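Putative HpcE protein (PDB 6V77) is a zinc-binding member of the fumarylacetoacetate hydrolase (FAH) superfamily, a mostly beta protein whose exact function is not established. Local coordinates at residues P33-Q38 against P65-R70; S103-P107 against P178-E182; L124-R130 against F143-V149. Residue numbers count along the deposited sequence, not the author numbering.

Interaction 1: P33-Q38 against P65-R70; sequences PQDLYQ and PAPLPR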
# COMPACT_ATOMS: atom_id res chain seq x y z
N PRO B 33 0.64 8.98 -15.69
CA PRO B 33 -0.31 7.90 -16.02
C PRO B 33 -1.50 7.84 -15.08
O PRO B 33 -2.63 7.64 -15.56
CB PRO B 33 0.57 6.64 -15.91
CG PRO B 33 1.95 7.12 -16.22
CD PRO B 33 2.02 8.49 -15.56
N GLN B 34 -1.32 8.04 -13.78
CA GLN B 34 -2.48 7.91 -12.89
C GLN B 34 -3.57 8.92 -13.21
O GLN B 34 -4.74 8.66 -12.93
CB GLN B 34 -2.08 8.02 -11.42
CG GLN B 34 -0.86 7.18 -10.94
CD GLN B 34 -1.02 5.64 -11.00
OE1 GLN B 34 -0.05 4.95 -11.23
NE2 GLN B 34 -2.22 5.11 -10.71
N ASP B 35 -3.23 10.06 -13.84
CA ASP B 35 -4.26 11.04 -14.22
C ASP B 35 -5.20 10.46 -15.25
O ASP B 35 -6.39 10.82 -15.29
CB ASP B 35 -3.63 12.32 -14.77
CG ASP B 35 -4.69 13.31 -15.31
OD1 ASP B 35 -5.41 13.90 -14.49
OD2 ASP B 35 -4.81 13.50 -16.55
N LEU B 36 -4.68 9.61 -16.14
CA LEU B 36 -5.55 8.98 -17.12
C LEU B 36 -6.54 8.06 -16.45
O LEU B 36 -7.74 8.08 -16.76
CB LEU B 36 -4.72 8.20 -18.14
CG LEU B 36 -4.47 8.93 -19.45
CD1 LEU B 36 -3.86 10.28 -19.19
CD2 LEU B 36 -3.57 8.08 -20.30
N TYR B 37 -6.07 7.23 -15.51
CA TYR B 37 -6.98 6.28 -14.87
C TYR B 37 -8.04 7.02 -14.08
O TYR B 37 -9.20 6.60 -14.06
CB TYR B 37 -6.19 5.30 -13.99
CG TYR B 37 -5.10 4.63 -14.80
CD1 TYR B 37 -5.38 4.04 -16.03
CD2 TYR B 37 -3.77 4.66 -14.37
CE1 TYR B 37 -4.39 3.46 -16.80
CE2 TYR B 37 -2.76 4.08 -15.14
CZ TYR B 37 -3.08 3.48 -16.34
OH TYR B 37 -2.10 2.93 -17.13
N GLN B 38 -7.67 8.14 -13.44
CA GLN B 38 -8.65 8.88 -12.67
C GLN B 38 -9.72 9.48 -13.57
O GLN B 38 -10.86 9.67 -13.13
CB GLN B 38 -7.95 9.97 -11.86
CG GLN B 38 -8.85 10.72 -10.92
CD GLN B 38 -9.40 9.84 -9.81
OE1 GLN B 38 -8.73 8.94 -9.32
NE2 GLN B 38 -10.64 10.10 -9.41
N PRO B 65 3.19 1.09 -16.38
CA PRO B 65 2.01 1.82 -16.85
C PRO B 65 1.16 2.38 -15.72
O PRO B 65 0.35 3.29 -15.96
CB PRO B 65 1.24 0.78 -17.68
CG PRO B 65 1.75 -0.56 -17.20
CD PRO B 65 3.17 -0.34 -16.72
N ALA B 66 1.33 1.88 -14.49
CA ALA B 66 0.70 2.43 -13.29
C ALA B 66 1.82 2.59 -12.27
O ALA B 66 2.06 1.69 -11.46
CB ALA B 66 -0.42 1.53 -12.78
N PRO B 67 2.54 3.71 -12.31
CA PRO B 67 3.74 3.82 -11.47
C PRO B 67 3.46 4.22 -10.02
O PRO B 67 4.32 4.00 -9.16
CB PRO B 67 4.56 4.90 -12.19
CG PRO B 67 3.53 5.77 -12.85
CD PRO B 67 2.40 4.83 -13.25
N LEU B 68 2.29 4.80 -9.71
CA LEU B 68 2.00 5.24 -8.34
C LEU B 68 0.56 4.90 -7.95
O LEU B 68 -0.25 5.78 -7.62
CB LEU B 68 2.28 6.74 -8.19
CG LEU B 68 2.27 7.26 -6.74
CD1 LEU B 68 3.19 6.48 -5.79
CD2 LEU B 68 2.58 8.75 -6.67
N PRO B 69 0.22 3.61 -7.92
CA PRO B 69 -1.14 3.23 -7.52
C PRO B 69 -1.37 3.58 -6.05
O PRO B 69 -0.47 3.46 -5.22
CB PRO B 69 -1.18 1.71 -7.75
CG PRO B 69 0.29 1.29 -7.72
CD PRO B 69 1.06 2.44 -8.26
N ARG B 70 -2.59 4.01 -5.74
CA ARG B 70 -2.94 4.28 -4.35
C ARG B 70 -2.93 3.00 -3.52
O ARG B 70 -2.53 3.02 -2.34
CB ARG B 70 -4.30 4.96 -4.29
CG ARG B 70 -4.20 6.36 -4.85
CD ARG B 70 -5.56 6.92 -5.24
NE ARG B 70 -6.26 7.47 -4.10
CZ ARG B 70 -7.38 8.18 -4.19
NH1 ARG B 70 -7.92 8.43 -5.39
NH2 ARG B 70 -7.97 8.65 -3.10
O HOH W 1 -7.36 7.23 -7.94
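This contact sets the short helix 33-38, from the N-terminal part of the chain, on the proline-rich loop that leads from strand 62-63 to strand 72-76 of the FAH-type domain. Two hydrogen bonds join helix side chains to loop backbone, one in each direction. Gln34 folds its m, m side chain over to the loop so that OE1 accepts from Leu68 N at 2.8 Å, with an N-H...O angle of 159°. The same OE1 lies 3.1 Å from Pro67 N, but the tertiary amide nitrogen of a proline carries no hydrogen, so Leu68 supplies the donor. Tyr37, one helical turn on from Pro33, donates its hydroxyl OH to Pro65 O at 2.7 Å, with that carbonyl near the plane of the ring.

Apolar packing fills the space between these bonds. Pro33 CB meets Pro67 CD at 3.7 Å, and Tyr37 CE2 lies 4.2 Å from Ala66 CB. Behind the contact, Tyr37 and Pro65 both reach Leu183 of strand 177-185, while Leu68 and Arg70 pack on Arg70 and Leu68 of the second subunit, so the loop also borders the dimer interface.

At the exposed end the link is through solvent. Gln38 OE1 and Arg70 NH1 are 4.0 Å apart and joined by one water, which donates to Gln38 OE1 at 2.6 Å and accepts from Arg70 NH1 at 2.9 Å.

Interaction 2: S103-P107 against P178-E182; sequences SITGP and PIGPE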
# COMPACT_ATOMS: atom_id res chain seq x y z
N SER B 103 8.68 -0.42 -4.68
CA SER B 103 9.25 -1.54 -5.42
C SER B 103 8.76 -1.62 -6.86
O SER B 103 9.25 -2.46 -7.62
CB SER B 103 8.91 -2.87 -4.73
OG SER B 103 7.52 -3.15 -4.85
N ILE B 104 7.80 -0.79 -7.25
CA ILE B 104 7.23 -0.88 -8.59
C ILE B 104 8.17 -0.17 -9.56
O ILE B 104 8.62 0.95 -9.30
CB ILE B 104 5.82 -0.28 -8.63
CG1 ILE B 104 4.85 -1.22 -7.91
CG2 ILE B 104 5.37 -0.01 -10.09
CD1 ILE B 104 3.41 -0.70 -7.82
N THR B 105 8.48 -0.84 -10.66
CA THR B 105 9.27 -0.27 -11.74
C THR B 105 8.64 -0.68 -13.06
O THR B 105 7.69 -1.47 -13.10
CB THR B 105 10.72 -0.75 -11.70
OG1 THR B 105 10.71 -2.15 -12.01
CG2 THR B 105 11.35 -0.54 -10.31
N GLY B 106 9.19 -0.16 -14.14
CA GLY B 106 8.92 -0.71 -15.45
C GLY B 106 9.79 -1.94 -15.66
O GLY B 106 10.38 -2.47 -14.72
N PRO B 107 9.86 -2.43 -16.88
CA PRO B 107 10.66 -3.63 -17.20
C PRO B 107 12.14 -3.31 -17.31
O PRO B 107 12.75 -3.36 -18.39
CB PRO B 107 10.04 -4.09 -18.52
CG PRO B 107 9.53 -2.84 -19.17
CD PRO B 107 9.06 -1.96 -18.03
N PRO B 178 8.22 -5.26 -11.18
CA PRO B 178 8.18 -4.69 -12.52
C PRO B 178 6.84 -4.96 -13.19
O PRO B 178 6.28 -6.05 -13.07
CB PRO B 178 9.32 -5.42 -13.25
CG PRO B 178 9.32 -6.79 -12.62
CD PRO B 178 9.00 -6.52 -11.13
N ILE B 179 6.34 -3.95 -13.91
CA ILE B 179 5.09 -4.04 -14.64
C ILE B 179 5.32 -3.41 -16.01
O ILE B 179 5.90 -2.33 -16.09
CB ILE B 179 3.94 -3.28 -13.93
CG1 ILE B 179 3.79 -3.73 -12.48
CG2 ILE B 179 2.62 -3.46 -14.73
CD1 ILE B 179 2.83 -2.85 -11.66
N GLY B 180 4.86 -4.08 -17.07
CA GLY B 180 5.00 -3.53 -18.40
C GLY B 180 5.19 -4.60 -19.45
O GLY B 180 4.98 -5.78 -19.20
N PRO B 181 5.58 -4.19 -20.67
CA PRO B 181 5.92 -2.81 -21.04
C PRO B 181 4.72 -1.90 -21.29
O PRO B 181 4.86 -0.68 -21.17
CB PRO B 181 6.71 -2.98 -22.34
CG PRO B 181 6.13 -4.22 -22.94
CD PRO B 181 5.88 -5.13 -21.77
N GLU B 182 3.57 -2.48 -21.63
CA GLU B 182 2.42 -1.70 -22.08
C GLU B 182 1.18 -2.09 -21.31
O GLU B 182 1.04 -3.22 -20.86
CB GLU B 182 2.16 -1.90 -23.57
CG GLU B 182 3.27 -1.34 -24.40
CD GLU B 182 3.17 -1.67 -25.88
OE1 GLU B 182 2.35 -2.53 -26.30
OE2 GLU B 182 3.95 -1.06 -26.63
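Thr105 and Pro178 form a parallel beta bridge, their CA atoms 4.6 Å apart, where the short strand 104-105 joins strand 177-185. Ile179 N donates to Thr105 O at 2.9 Å, and Pro178 CA sends a CA-H...O contact to that same Thr105 O at 3.3 Å. The p rotamer of Thr105 brings OG1 back to its own chain, where it donates to Gly106 O at 2.7 Å. Ile104 and Ile179 both adopt m, t, and their branches meet at 4.1 Å between Ile104 CG2 and Ile179 CD1. Further on, two proline rings touch, Pro107 CG to Pro181 CB at 4.2 Å; a cis peptide precedes Pro181, where the chain turns a corner. Gly180 leaves room here: a CB would clash with Pro107 CD and, at phi 147°, jam against Ile179 O.

In this FAH-family fold, strand 177-185 also pairs with strand 144-155, strand 62-63 packs against Pro107 and Pro181, and Phe271 of strand 269-277 covers Pro107 and Pro178.

Interaction 3: L124-R130 against F143-V149; sequences LVVVMGR and FVAGVSV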
# COMPACT_ATOMS: atom_id res chain seq x y z
N LEU B 124 -0.36 -12.02 -14.37
CA LEU B 124 -1.20 -11.03 -15.03
C LEU B 124 -1.43 -9.88 -14.07
O LEU B 124 -1.81 -10.10 -12.91
CB LEU B 124 -2.53 -11.64 -15.45
CG LEU B 124 -3.54 -10.65 -16.05
CD1 LEU B 124 -3.05 -10.19 -17.40
CD2 LEU B 124 -4.91 -11.32 -16.18
N VAL B 125 -1.18 -8.66 -14.53
CA VAL B 125 -1.41 -7.45 -13.75
C VAL B 125 -2.64 -6.75 -14.31
O VAL B 125 -2.78 -6.63 -15.53
CB VAL B 125 -0.18 -6.52 -13.79
CG1 VAL B 125 -0.46 -5.21 -13.05
CG2 VAL B 125 1.01 -7.20 -13.15
N VAL B 126 -3.52 -6.31 -13.41
CA VAL B 126 -4.76 -5.62 -13.73
C VAL B 126 -4.67 -4.21 -13.18
O VAL B 126 -4.25 -4.02 -12.03
CB VAL B 126 -5.98 -6.37 -13.14
CG1 VAL B 126 -7.29 -5.53 -13.33
CG2 VAL B 126 -6.11 -7.76 -13.79
N VAL B 127 -5.05 -3.22 -13.99
CA VAL B 127 -5.06 -1.82 -13.56
C VAL B 127 -6.50 -1.35 -13.64
O VAL B 127 -7.14 -1.50 -14.68
CB VAL B 127 -4.16 -0.93 -14.45
CG1 VAL B 127 -4.20 0.52 -13.98
CG2 VAL B 127 -2.73 -1.44 -14.44
N MET B 128 -7.01 -0.78 -12.54
CA MET B 128 -8.40 -0.37 -12.48
C MET B 128 -8.63 0.92 -13.26
O MET B 128 -7.81 1.84 -13.21
CB MET B 128 -8.82 -0.17 -11.02
CG MET B 128 -8.66 -1.42 -10.14
SD MET B 128 -9.60 -2.82 -10.79
CE MET B 128 -11.31 -2.23 -10.65
N GLY B 129 -9.78 0.99 -13.93
CA GLY B 129 -10.18 2.19 -14.65
C GLY B 129 -11.36 2.88 -13.98
O GLY B 129 -11.65 4.06 -14.24
N ARG B 130 -12.07 2.15 -13.13
CA ARG B 130 -13.17 2.69 -12.34
C ARG B 130 -13.09 2.04 -10.97
O ARG B 130 -12.72 0.87 -10.86
CB ARG B 130 -14.52 2.38 -12.97
CG ARG B 130 -15.70 3.00 -12.21
CD ARG B 130 -17.02 2.60 -12.84
NE ARG B 130 -18.10 2.95 -11.92
CZ ARG B 130 -19.40 2.71 -12.13
NH1 ARG B 130 -19.80 2.11 -13.24
NH2 ARG B 130 -20.28 3.08 -11.21
N PHE B 143 -14.87 -2.36 -15.07
CA PHE B 143 -14.14 -1.46 -14.18
C PHE B 143 -12.63 -1.50 -14.42
O PHE B 143 -11.89 -0.79 -13.72
CB PHE B 143 -14.42 -1.81 -12.71
CG PHE B 143 -15.80 -1.43 -12.25
CD1 PHE B 143 -15.97 -0.46 -11.26
CD2 PHE B 143 -16.92 -2.03 -12.80
CE1 PHE B 143 -17.25 -0.10 -10.84
CE2 PHE B 143 -18.21 -1.67 -12.39
CZ PHE B 143 -18.37 -0.71 -11.41
N VAL B 144 -12.16 -2.29 -15.38
CA VAL B 144 -10.74 -2.49 -15.62
C VAL B 144 -10.30 -1.59 -16.77
O VAL B 144 -10.89 -1.62 -17.85
CB VAL B 144 -10.44 -3.96 -15.94
CG1 VAL B 144 -8.99 -4.15 -16.48
CG2 VAL B 144 -10.66 -4.82 -14.70
N ALA B 145 -9.24 -0.80 -16.53
CA ALA B 145 -8.64 -0.04 -17.61
C ALA B 145 -7.93 -0.96 -18.59
O ALA B 145 -8.17 -0.91 -19.80
CB ALA B 145 -7.66 0.98 -17.03
N GLY B 146 -7.02 -1.78 -18.09
CA GLY B 146 -6.33 -2.71 -18.96
C GLY B 146 -5.47 -3.65 -18.14
O GLY B 146 -5.51 -3.63 -16.91
N VAL B 147 -4.68 -4.47 -18.84
CA VAL B 147 -3.86 -5.48 -18.20
C VAL B 147 -2.42 -5.27 -18.65
O VAL B 147 -2.15 -4.63 -19.66
CB VAL B 147 -4.31 -6.92 -18.53
CG1 VAL B 147 -5.74 -7.15 -18.03
CG2 VAL B 147 -4.19 -7.21 -20.05
N SER B 148 -1.49 -5.83 -17.88
CA SER B 148 -0.10 -5.78 -18.28
C SER B 148 0.61 -7.02 -17.75
O SER B 148 0.01 -7.89 -17.11
CB SER B 148 0.55 -4.46 -17.81
OG SER B 148 1.81 -4.27 -18.49
N VAL B 149 1.92 -7.09 -18.01
CA VAL B 149 2.74 -8.21 -17.55
C VAL B 149 3.44 -7.78 -16.27
O VAL B 149 3.91 -6.64 -16.16
CB VAL B 149 3.79 -8.62 -18.61
CG1 VAL B 149 4.52 -9.90 -18.18
CG2 VAL B 149 3.18 -8.78 -20.03
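Phe143 gives up more surface than any other residue in this antiparallel pairing of strands 118-128 and 144-155, about 114 Å², with Arg130 (63 Å²) and Val125 (59 Å²) next. The extended, all-t Arg130 side chain lies across the aromatic ring: its CD sits 3.8 Å from the centroid of the Phe143 ring in a CH-pi contact, and the guanidinium lies flat over the outer part, Arg130 NE 3.3 Å from Phe143 CE1. Phe143 O accepts twice, from Gly129 N at 2.8 Å and from Arg130 N at 3.0 Å, while Met128 CE packs on Phe143 CB at 3.8 Å.

Toward the other end, Val125 forms a hydrogen-bonded pair with Ser148, Val125 N to Ser148 O at 2.9 Å and Ser148 N to Val125 O at 2.8 Å, and its side chain reaches Ile179 of strand 177-185.

Between the two ends lies a classic beta bulge, with Ala145 and Gly146 both opposite Val127. Val127 O takes Ala145 N at 2.9 Å and, weakly, Gly146 N at 3.4 Å; Val127 N donates to Gly146 O at 3.0 Å. On the face of Leu124 and Val126, Val126 CG1 touches Val144 CG2 at 3.7 Å, and helix 218-226 covers this side.

The chemistry is thus that of a buried sheet in the FAH domain: backbone hydrogen bonds set the register, aliphatic side chains line the face of Leu124 and Val126, the other face adds Ser148, whose OG bonds to Glu182 O, and a cationic side chain appears where the paired strands end and the chain reaches solvent.

Interaction 3 is the most deeply buried of the three, a pairing held by backbone bonds and valines; interactions 1 and 2 are partly buried and rely heavily on prolines. Interactions 2 and 3 share one sheet, since strand 177-185 runs beside strand 144-155: Gly180 N lies 2.9 Å from Val149 O, and Ser148 OG lies 2.7 Å from Glu182 O, both probable hydrogen bonds. Interaction 1 lies against both by packing, with Tyr37 CZ 4.0 Å from Val127 CG1 and Pro65 CD 3.4 Å from Ile179 O. Its side-chain-to-backbone bonds and bridging water suit a helix and loop laid over the sheet face that carries Val127 and Ser148, with its outer end in solvent, where the second subunit also comes within reach.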